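Local coordinates for Alr1585 protein (Nostoc sp., PDB 5C2I), which is a haem-containing peroxidase of the dye-decolorizing (DyP) type, which probably uses hydrogen peroxide to oxidise dyes and related substrates, at residues D91-Y105 with S146-D158. The protein carries 1 engineered substitution. Residues are numbered along the deposited sequence; the frame is centred on the assembly and turned at random.
Sequences DVFANFFLSRHGYEY and SEIHALVLIADDD
F97 and L151 run side by side in the tightly packed part of this contact, F97 CD2 lying 3.8 Å from L151 CD2, while the ring edge also meets L153 CB. L153 lies alongside N95 and reaches F93, its CD2 4.0 Å from F93 CD1 at the rim of that ring. On the face carrying A94, F96, V152 and I154, F96 has CG anti to its backbone N (chi1 -178°), which swings its ring toward the neighbouring strand: CZ rests 3.8 Å from A150 CB and CD1 meets V152 CG2; helix 55-68 packs here. Six backbone bonds, F97 N to L151 O and its return among them, join the antiparallel strands in the N-terminal ferredoxin-like half of the DyP fold; 93-98 is the sheet's outermost strand in this chain, 150-156 the next in. Strand 448-458 of the C-terminal half packs against F97 and L151. Where 93-98 gives way to helix 100-105, S99 N bonds to H149 O; H149 and A150 form a classic beta bulge opposite L48. S99 OG donates to I148 O at 2.6 Å and accepts G102 N at 3.0 Å, capping the helix. Buried H149 carries Y105 CB over its ring, 4.1 Å from the centroid. More open are E147 and H101, carboxylate stacked on imidazole, planes 22° apart; E147 OE2 accepts H149 NE2 at 2.8 Å. With an alanine in place of E147, H149 NE2 would probably lose this acceptor and H101 the carboxylate on its face. A water links H101 ND1 to I148 O.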
ATOM      1  N   ASP A  91      17.583  17.812  -9.427  1.00 34.09           N
ATOM      2  CA  ASP A  91      18.372  16.974 -10.321  1.00 31.66           C
ATOM      3  C   ASP A  91      18.776  15.698  -9.580  1.00 27.88           C
ATOM      4  O   ASP A  91      18.694  15.626  -8.340  1.00 26.77           O
ATOM      5  CB  ASP A  91      19.659  17.706 -10.713  1.00 31.91           C
ATOM      6  CG  ASP A  91      19.421  18.972 -11.526  1.00 31.92           C
ATOM      7  OD1 ASP A  91      18.383  19.087 -12.207  1.00 33.88           O
ATOM      8  OD2 ASP A  91      20.296  19.861 -11.469  1.00 30.97           O
ATOM      9  N   VAL A  92      19.266  14.701 -10.322  1.00 26.41           N
ATOM     10  CA  VAL A  92      19.959  13.592  -9.691  1.00 23.16           C
ATOM     11  C   VAL A  92      21.079  14.116  -8.837  1.00 19.65           C
ATOM     12  O   VAL A  92      21.645  15.188  -9.092  1.00 17.78           O
ATOM     13  CB  VAL A  92      20.584  12.549 -10.688  1.00 27.11           C
ATOM     14  CG1 VAL A  92      19.503  11.775 -11.391  1.00 30.93           C
ATOM     15  CG2 VAL A  92      21.514  13.177 -11.681  1.00 28.85           C
ATOM     16  N   PHE A  93      21.425  13.342  -7.833  1.00 17.82           N
ATOM     17  CA  PHE A  93      22.573  13.623  -6.998  1.00 17.07           C
ATOM     18  C   PHE A  93      23.789  12.909  -7.574  1.00 17.09           C
ATOM     19  O   PHE A  93      23.687  11.748  -7.993  1.00 17.96           O
ATOM     20  CB  PHE A  93      22.328  13.116  -5.561  1.00 16.05           C
ATOM     21  CG  PHE A  93      23.471  13.405  -4.641  1.00 15.63           C
ATOM     22  CD1 PHE A  93      24.570  12.534  -4.587  1.00 15.43           C
ATOM     23  CD2 PHE A  93      23.552  14.629  -3.997  1.00 15.95           C
ATOM     24  CE1 PHE A  93      25.706  12.891  -3.891  1.00 15.20           C
ATOM     25  CE2 PHE A  93      24.659  14.949  -3.221  1.00 15.99           C
ATOM     26  CZ  PHE A  93      25.723  14.071  -3.165  1.00 15.96           C
ATOM     27  N   ALA A  94      24.953  13.558  -7.585  1.00 16.45           N
ATOM     28  CA  ALA A  94      26.173  12.863  -8.057  1.00 16.38           C
ATOM     29  C   ALA A  94      27.431  13.232  -7.264  1.00 16.01           C
ATOM     30  O   ALA A  94      27.671  14.427  -6.976  1.00 16.50           O
ATOM     31  CB  ALA A  94      26.386  13.121  -9.544  1.00 17.03           C
ATOM     32  N   ASN A  95      28.262  12.222  -7.018  1.00 15.74           N
ATOM     33  CA  ASN A  95      29.601  12.378  -6.480  1.00 15.48           C
ATOM     34  C   ASN A  95      30.591  11.778  -7.486  1.00 16.19           C
ATOM     35  O   ASN A  95      30.250  10.883  -8.286  1.00 15.31           O
ATOM     36  CB  ASN A  95      29.821  11.573  -5.196  1.00 15.72           C
ATOM     37  CG  ASN A  95      29.274  12.183  -3.933  1.00 15.36           C
ATOM     38  OD1 ASN A  95      28.660  11.477  -3.124  1.00 15.23           O
ATOM     39  ND2 ASN A  95      29.556  13.468  -3.689  1.00 16.82           N
ATOM     40  N   PHE A  96      31.831  12.217  -7.393  1.00 16.81           N
ATOM     41  CA  PHE A  96      32.935  11.598  -8.129  1.00 16.72           C
ATOM     42  C   PHE A  96      34.140  11.459  -7.198  1.00 17.27           C
ATOM     43  O   PHE A  96      34.558  12.446  -6.561  1.00 18.74           O
ATOM     44  CB  PHE A  96      33.301  12.441  -9.342  1.00 17.85           C
ATOM     45  CG  PHE A  96      34.401  11.854 -10.196  1.00 18.01           C
ATOM     46  CD1 PHE A  96      34.122  10.862 -11.101  1.00 18.69           C
ATOM     47  CD2 PHE A  96      35.714  12.282 -10.062  1.00 18.97           C
ATOM     48  CE1 PHE A  96      35.138  10.269 -11.840  1.00 19.14           C
ATOM     49  CE2 PHE A  96      36.728  11.735 -10.830  1.00 18.69           C
ATOM     50  CZ  PHE A  96      36.430  10.732 -11.727  1.00 19.10           C
ATOM     51  N   PHE A  97      34.702  10.259  -7.142  1.00 16.65           N
ATOM     52  CA  PHE A  97      35.859   9.963  -6.280  1.00 16.66           C
ATOM     53  C   PHE A  97      37.032   9.402  -7.072  1.00 17.39           C
ATOM     54  O   PHE A  97      36.827   8.650  -8.041  1.00 17.91           O
ATOM     55  CB  PHE A  97      35.472   8.958  -5.206  1.00 16.14           C
ATOM     56  CG  PHE A  97      34.188   9.267  -4.458  1.00 15.67           C
ATOM     57  CD1 PHE A  97      34.178  10.093  -3.376  1.00 15.29           C
ATOM     58  CD2 PHE A  97      32.980   8.677  -4.846  1.00 15.46           C
ATOM     59  CE1 PHE A  97      32.985  10.363  -2.705  1.00 15.17           C
ATOM     60  CE2 PHE A  97      31.816   8.897  -4.164  1.00 15.26           C
ATOM     61  CZ  PHE A  97      31.802   9.756  -3.087  1.00 14.59           C
ATOM     62  N   LEU A  98      38.246   9.737  -6.651  1.00 17.22           N
ATOM     63  CA  LEU A  98      39.483   9.195  -7.231  1.00 18.07           C
ATOM     64  C   LEU A  98      40.248   8.374  -6.224  1.00 18.10           C
ATOM     65  O   LEU A  98      40.373   8.765  -5.063  1.00 17.82           O
ATOM     66  CB  LEU A  98      40.403  10.321  -7.753  1.00 18.59           C
ATOM     67  CG  LEU A  98      39.893  11.042  -9.004  1.00 19.15           C
ATOM     68  CD1 LEU A  98      40.637  12.346  -9.202  1.00 20.07           C
ATOM     69  CD2 LEU A  98      40.013  10.154 -10.226  1.00 19.70           C
ATOM     70  N   SER A  99      40.787   7.239  -6.677  1.00 18.64           N
ATOM     71  CA  SER A  99      41.775   6.489  -5.899  1.00 18.99           C
ATOM     72  C   SER A  99      43.165   7.070  -6.118  1.00 19.69           C
ATOM     73  O   SER A  99      43.376   7.868  -7.049  1.00 19.69           O
ATOM     74  CB  SER A  99      41.784   5.009  -6.322  1.00 19.57           C
ATOM     75  OG  SER A  99      42.340   4.846  -7.624  1.00 20.22           O
ATOM     76  N   ARG A 100      44.131   6.641  -5.305  1.00 20.28           N
ATOM     77  CA  ARG A 100      45.513   7.006  -5.589  1.00 21.28           C
ATOM     78  C   ARG A 100      45.930   6.575  -6.994  1.00 21.54           C
ATOM     79  O   ARG A 100      46.596   7.338  -7.736  1.00 21.54           O
ATOM     80  CB  ARG A 100      46.486   6.471  -4.540  1.00 22.30           C
ATOM     81  CG  ARG A 100      47.962   6.868  -4.838  1.00 23.61           C
ATOM     82  CD  ARG A 100      48.718   5.792  -5.619  1.00 25.69           C
ATOM     83  NE  ARG A 100      48.894   4.565  -4.813  1.00 26.79           N
ATOM     84  CZ  ARG A 100      49.445   3.423  -5.215  1.00 29.34           C
ATOM     85  NH1 ARG A 100      49.976   3.284  -6.420  1.00 30.83           N
ATOM     86  NH2 ARG A 100      49.561   2.418  -4.344  1.00 30.92           N
ATOM     87  N   HIS A 101      45.560   5.353  -7.399  1.00 22.02           N
ATOM     88  CA  HIS A 101      45.901   4.881  -8.749  1.00 22.83           C
ATOM     89  C   HIS A 101      45.292   5.803  -9.804  1.00 22.06           C
ATOM     90  O   HIS A 101      45.866   6.025 -10.876  1.00 22.35           O
ATOM     91  CB  HIS A 101      45.501   3.405  -8.978  1.00 23.66           C
ATOM     92  CG  HIS A 101      46.493   2.408  -8.452  1.00 25.15           C
ATOM     93  ND1 HIS A 101      46.262   1.663  -7.313  1.00 26.81           N
ATOM     94  CD2 HIS A 101      47.716   2.030  -8.890  1.00 27.53           C
ATOM     95  CE1 HIS A 101      47.278   0.853  -7.086  1.00 26.58           C
ATOM     96  NE2 HIS A 101      48.176   1.059  -8.024  1.00 28.87           N
ATOM     97  N   GLY A 102      44.107   6.301  -9.527  1.00 21.03           N
ATOM     98  CA  GLY A 102      43.436   7.227 -10.435  1.00 21.05           C
ATOM     99  C   GLY A 102      44.197   8.524 -10.617  1.00 20.74           C
ATOM    100  O   GLY A 102      44.298   9.039 -11.711  1.00 21.61           O
ATOM    101  N   TYR A 103      44.704   9.067  -9.527  1.00 20.43           N
ATOM    102  CA  TYR A 103      45.571  10.245  -9.587  1.00 20.58           C
ATOM    103  C   TYR A 103      46.807   9.983 -10.420  1.00 22.22           C
ATOM    104  O   TYR A 103      47.208  10.825 -11.227  1.00 21.68           O
ATOM    105  CB  TYR A 103      45.975  10.707  -8.179  1.00 20.32           C
ATOM    106  CG  TYR A 103      44.978  11.680  -7.526  1.00 19.62           C
ATOM    107  CD1 TYR A 103      45.085  13.063  -7.735  1.00 19.73           C
ATOM    108  CD2 TYR A 103      43.968  11.219  -6.682  1.00 18.54           C
ATOM    109  CE1 TYR A 103      44.199  13.953  -7.106  1.00 19.42           C
ATOM    110  CE2 TYR A 103      43.060  12.092  -6.087  1.00 17.85           C
ATOM    111  CZ  TYR A 103      43.189  13.462  -6.308  1.00 18.16           C
ATOM    112  OH  TYR A 103      42.275  14.312  -5.724  1.00 18.22           O
ATOM    113  N   GLU A 104      47.387   8.802 -10.271  1.00 22.97           N
ATOM    114  CA  GLU A 104      48.571   8.450 -11.066  1.00 24.63           C
ATOM    115  C   GLU A 104      48.228   8.367 -12.546  1.00 24.42           C
ATOM    116  O   GLU A 104      48.991   8.857 -13.374  1.00 24.06           O
ATOM    117  CB  GLU A 104      49.207   7.167 -10.562  1.00 26.73           C
ATOM    118  CG  GLU A 104      49.863   7.328  -9.211  1.00 29.00           C
ATOM    119  CD  GLU A 104      50.506   6.004  -8.786  1.00 32.48           C
ATOM    120  OE1 GLU A 104      49.836   4.970  -8.676  1.00 33.19           O
ATOM    121  OE2 GLU A 104      51.705   5.963  -8.599  1.00 35.16           O
ATOM    122  N   TYR A 105      47.100   7.722 -12.862  1.00 23.24           N
ATOM    123  CA  TYR A 105      46.620   7.639 -14.245  1.00 23.30           C
ATOM    124  C   TYR A 105      46.491   9.049 -14.860  1.00 23.20           C
ATOM    125  O   TYR A 105      46.880   9.259 -16.003  1.00 23.95           O
ATOM    126  CB  TYR A 105      45.260   6.915 -14.328  1.00 22.35           C
ATOM    127  CG  TYR A 105      44.737   6.966 -15.731  1.00 22.74           C
ATOM    128  CD1 TYR A 105      43.997   8.054 -16.164  1.00 23.04           C
ATOM    129  CD2 TYR A 105      45.031   5.966 -16.636  1.00 23.94           C
ATOM    130  CE1 TYR A 105      43.566   8.133 -17.485  1.00 23.63           C
ATOM    131  CE2 TYR A 105      44.594   6.021 -17.945  1.00 24.58           C
ATOM    132  CZ  TYR A 105      43.860   7.111 -18.366  1.00 24.07           C
ATOM    133  OH  TYR A 105      43.434   7.183 -19.698  1.00 24.97           O
ATOM    134  N   SER A 146      40.275  -5.726  -9.817  1.00 30.49           N
ATOM    135  CA  SER A 146      40.884  -4.840 -10.816  1.00 33.60           C
ATOM    136  C   SER A 146      41.519  -3.643 -10.137  1.00 33.21           C
ATOM    137  O   SER A 146      41.173  -3.312  -9.017  1.00 32.87           O
ATOM    138  CB  SER A 146      39.816  -4.315 -11.772  1.00 37.06           C
ATOM    139  OG  SER A 146      39.333  -5.383 -12.588  1.00 42.14           O
ATOM    140  N   GLU A 147      42.444  -2.986 -10.834  1.00 32.69           N
ATOM    141  CA  GLU A 147      42.954  -1.711 -10.391  1.00 33.58           C
ATOM    142  C   GLU A 147      41.824  -0.680 -10.638  1.00 30.12           C
ATOM    143  O   GLU A 147      41.363  -0.515 -11.751  1.00 30.11           O
ATOM    144  CB  GLU A 147      44.220  -1.320 -11.158  1.00 38.71           C
ATOM    145  CG  GLU A 147      44.751   0.039 -10.745  1.00 43.07           C
ATOM    146  CD  GLU A 147      46.061   0.409 -11.420  1.00 45.90           C
ATOM    147  OE1 GLU A 147      47.029  -0.366 -11.271  1.00 48.32           O
ATOM    148  OE2 GLU A 147      46.133   1.496 -12.053  1.00 43.74           O
ATOM    149  N   ILE A 148      41.341  -0.093  -9.563  1.00 25.63           N
ATOM    150  CA  ILE A 148      40.248   0.850  -9.634  1.00 23.95           C
ATOM    151  C   ILE A 148      40.811   2.263  -9.585  1.00 21.88           C
ATOM    152  O   ILE A 148      41.609   2.586  -8.702  1.00 21.14           O
ATOM    153  CB  ILE A 148      39.272   0.599  -8.496  1.00 23.18           C
ATOM    154  CG1 ILE A 148      38.626  -0.777  -8.684  1.00 23.83           C
ATOM    155  CG2 ILE A 148      38.216   1.694  -8.423  1.00 22.89           C
ATOM    156  CD1 ILE A 148      37.788  -1.210  -7.486  1.00 24.97           C
ATOM    157  N   HIS A 149      40.383   3.078 -10.535  1.00 20.42           N
ATOM    158  CA  HIS A 149      40.810   4.475 -10.610  1.00 20.30           C
ATOM    159  C   HIS A 149      39.868   5.468  -9.978  1.00 19.15           C
ATOM    160  O   HIS A 149      40.274   6.524  -9.486  1.00 18.47           O
ATOM    161  CB  HIS A 149      41.058   4.864 -12.077  1.00 20.74           C
ATOM    162  CG  HIS A 149      42.215   4.147 -12.713  1.00 21.64           C
ATOM    163  ND1 HIS A 149      42.356   4.013 -14.069  1.00 22.11           N
ATOM    164  CD2 HIS A 149      43.288   3.517 -12.171  1.00 22.47           C
ATOM    165  CE1 HIS A 149      43.457   3.340 -14.342  1.00 23.16           C
ATOM    166  NE2 HIS A 149      44.042   3.031 -13.206  1.00 22.59           N
ATOM    167  N   ALA A 150      38.571   5.165 -10.043  1.00 19.07           N
ATOM    168  CA  ALA A 150      37.558   6.125  -9.675  1.00 18.30           C
ATOM    169  C   ALA A 150      36.238   5.470  -9.381  1.00 17.59           C
ATOM    170  O   ALA A 150      35.996   4.317  -9.781  1.00 18.11           O
ATOM    171  CB  ALA A 150      37.398   7.154 -10.795  1.00 19.03           C
ATOM    172  N   LEU A 151      35.388   6.203  -8.673  1.00 17.44           N
ATOM    173  CA  LEU A 151      34.043   5.787  -8.394  1.00 16.99           C
ATOM    174  C   LEU A 151      33.124   6.943  -8.795  1.00 16.91           C
ATOM    175  O   LEU A 151      33.275   8.075  -8.296  1.00 17.27           O
ATOM    176  CB  LEU A 151      33.889   5.439  -6.925  1.00 16.74           C
ATOM    177  CG  LEU A 151      32.457   5.199  -6.360  1.00 16.73           C
ATOM    178  CD1 LEU A 151      31.673   4.089  -7.046  1.00 16.78           C
ATOM    179  CD2 LEU A 151      32.519   4.945  -4.854  1.00 16.44           C
ATOM    180  N   VAL A 152      32.116   6.628  -9.599  1.00 17.18           N
ATOM    181  CA  VAL A 152      31.011   7.535  -9.859  1.00 17.46           C
ATOM    182  C   VAL A 152      29.808   7.086  -9.011  1.00 17.06           C
ATOM    183  O   VAL A 152      29.401   5.926  -9.047  1.00 16.80           O
ATOM    184  CB  VAL A 152      30.652   7.494 -11.340  1.00 19.01           C
ATOM    185  CG1 VAL A 152      29.473   8.369 -11.643  1.00 20.30           C
ATOM    186  CG2 VAL A 152      31.842   7.930 -12.171  1.00 20.76           C
ATOM    187  N   LEU A 153      29.194   8.027  -8.301  1.00 16.80           N
ATOM    188  CA  LEU A 153      28.010   7.729  -7.482  1.00 16.60           C
ATOM    189  C   LEU A 153      26.891   8.634  -7.988  1.00 16.80           C
ATOM    190  O   LEU A 153      27.038   9.852  -8.009  1.00 16.76           O
ATOM    191  CB  LEU A 153      28.317   7.978  -6.005  1.00 16.36           C
ATOM    192  CG  LEU A 153      27.204   7.720  -4.964  1.00 16.58           C
ATOM    193  CD1 LEU A 153      27.854   7.529  -3.586  1.00 17.99           C
ATOM    194  CD2 LEU A 153      26.180   8.849  -4.911  1.00 17.53           C
ATOM    195  N   ILE A 154      25.773   8.026  -8.393  1.00 17.36           N
ATOM    196  CA  ILE A 154      24.585   8.745  -8.825  1.00 17.99           C
ATOM    197  C   ILE A 154      23.375   8.256  -8.049  1.00 17.76           C
ATOM    198  O   ILE A 154      23.218   7.052  -7.863  1.00 18.11           O
ATOM    199  CB  ILE A 154      24.300   8.532 -10.334  1.00 20.32           C
ATOM    200  CG1 ILE A 154      25.557   8.866 -11.154  1.00 22.79           C
ATOM    201  CG2 ILE A 154      23.197   9.486 -10.806  1.00 20.30           C
ATOM    202  CD1 ILE A 154      26.293   7.648 -11.542  1.00 28.11           C
ATOM    203  N   ALA A 155      22.554   9.178  -7.541  1.00 16.79           N
ATOM    204  CA  ALA A 155      21.472   8.828  -6.668  1.00 16.86           C
ATOM    205  C   ALA A 155      20.213   9.642  -6.925  1.00 17.36           C
ATOM    206  O   ALA A 155      20.268  10.793  -7.357  1.00 16.65           O
ATOM    207  CB  ALA A 155      21.918   8.940  -5.184  1.00 16.77           C
ATOM    208  N   ASP A 156      19.080   9.019  -6.675  1.00 18.08           N
ATOM    209  CA  ASP A 156      17.805   9.620  -6.932  1.00 18.77           C
ATOM    210  C   ASP A 156      16.719   8.781  -6.237  1.00 19.88           C
ATOM    211  O   ASP A 156      16.891   7.593  -6.056  1.00 17.97           O
ATOM    212  CB  ASP A 156      17.489   9.669  -8.419  1.00 20.36           C
ATOM    213  CG  ASP A 156      16.474  10.769  -8.755  1.00 22.70           C
ATOM    214  OD1 ASP A 156      16.897  11.950  -8.894  1.00 28.63           O
ATOM    215  OD2 ASP A 156      15.255  10.500  -8.791  1.00 23.36           O
ATOM    216  N   ASP A 157      15.609   9.425  -5.863  1.00 20.15           N
ATOM    217  CA  ASP A 157      14.469   8.665  -5.314  1.00 21.46           C
ATOM    218  C   ASP A 157      13.678   7.876  -6.367  1.00 21.52           C
ATOM    219  O   ASP A 157      13.059   6.872  -6.020  1.00 22.22           O
ATOM    220  CB  ASP A 157      13.516   9.608  -4.585  1.00 23.01           C
ATOM    221  CG  ASP A 157      14.134  10.167  -3.289  1.00 24.59           C
ATOM    222  OD1 ASP A 157      14.885   9.487  -2.603  1.00 22.43           O
ATOM    223  OD2 ASP A 157      13.812  11.320  -2.979  1.00 31.07           O
ATOM    224  N   ASP A 158      13.671   8.341  -7.611  1.00 20.53           N
ATOM    225  CA  ASP A 158      12.912   7.699  -8.681  1.00 22.01           C
ATOM    226  C   ASP A 158      13.861   6.685  -9.385  1.00 20.85           C
ATOM    227  O   ASP A 158      14.729   7.074 -10.153  1.00 18.76           O
ATOM    228  CB  ASP A 158      12.419   8.749  -9.668  1.00 24.19           C
ATOM    229  CG  ASP A 158      11.622   8.150 -10.865  1.00 27.72           C
ATOM    230  OD1 ASP A 158      11.783   6.988 -11.246  1.00 29.35           O
ATOM    231  OD2 ASP A 158      10.870   8.906 -11.516  1.00 32.94           O
TER
HETATM  232  O   HOH W   1      43.241   1.393  -6.805  1.00 26.17           O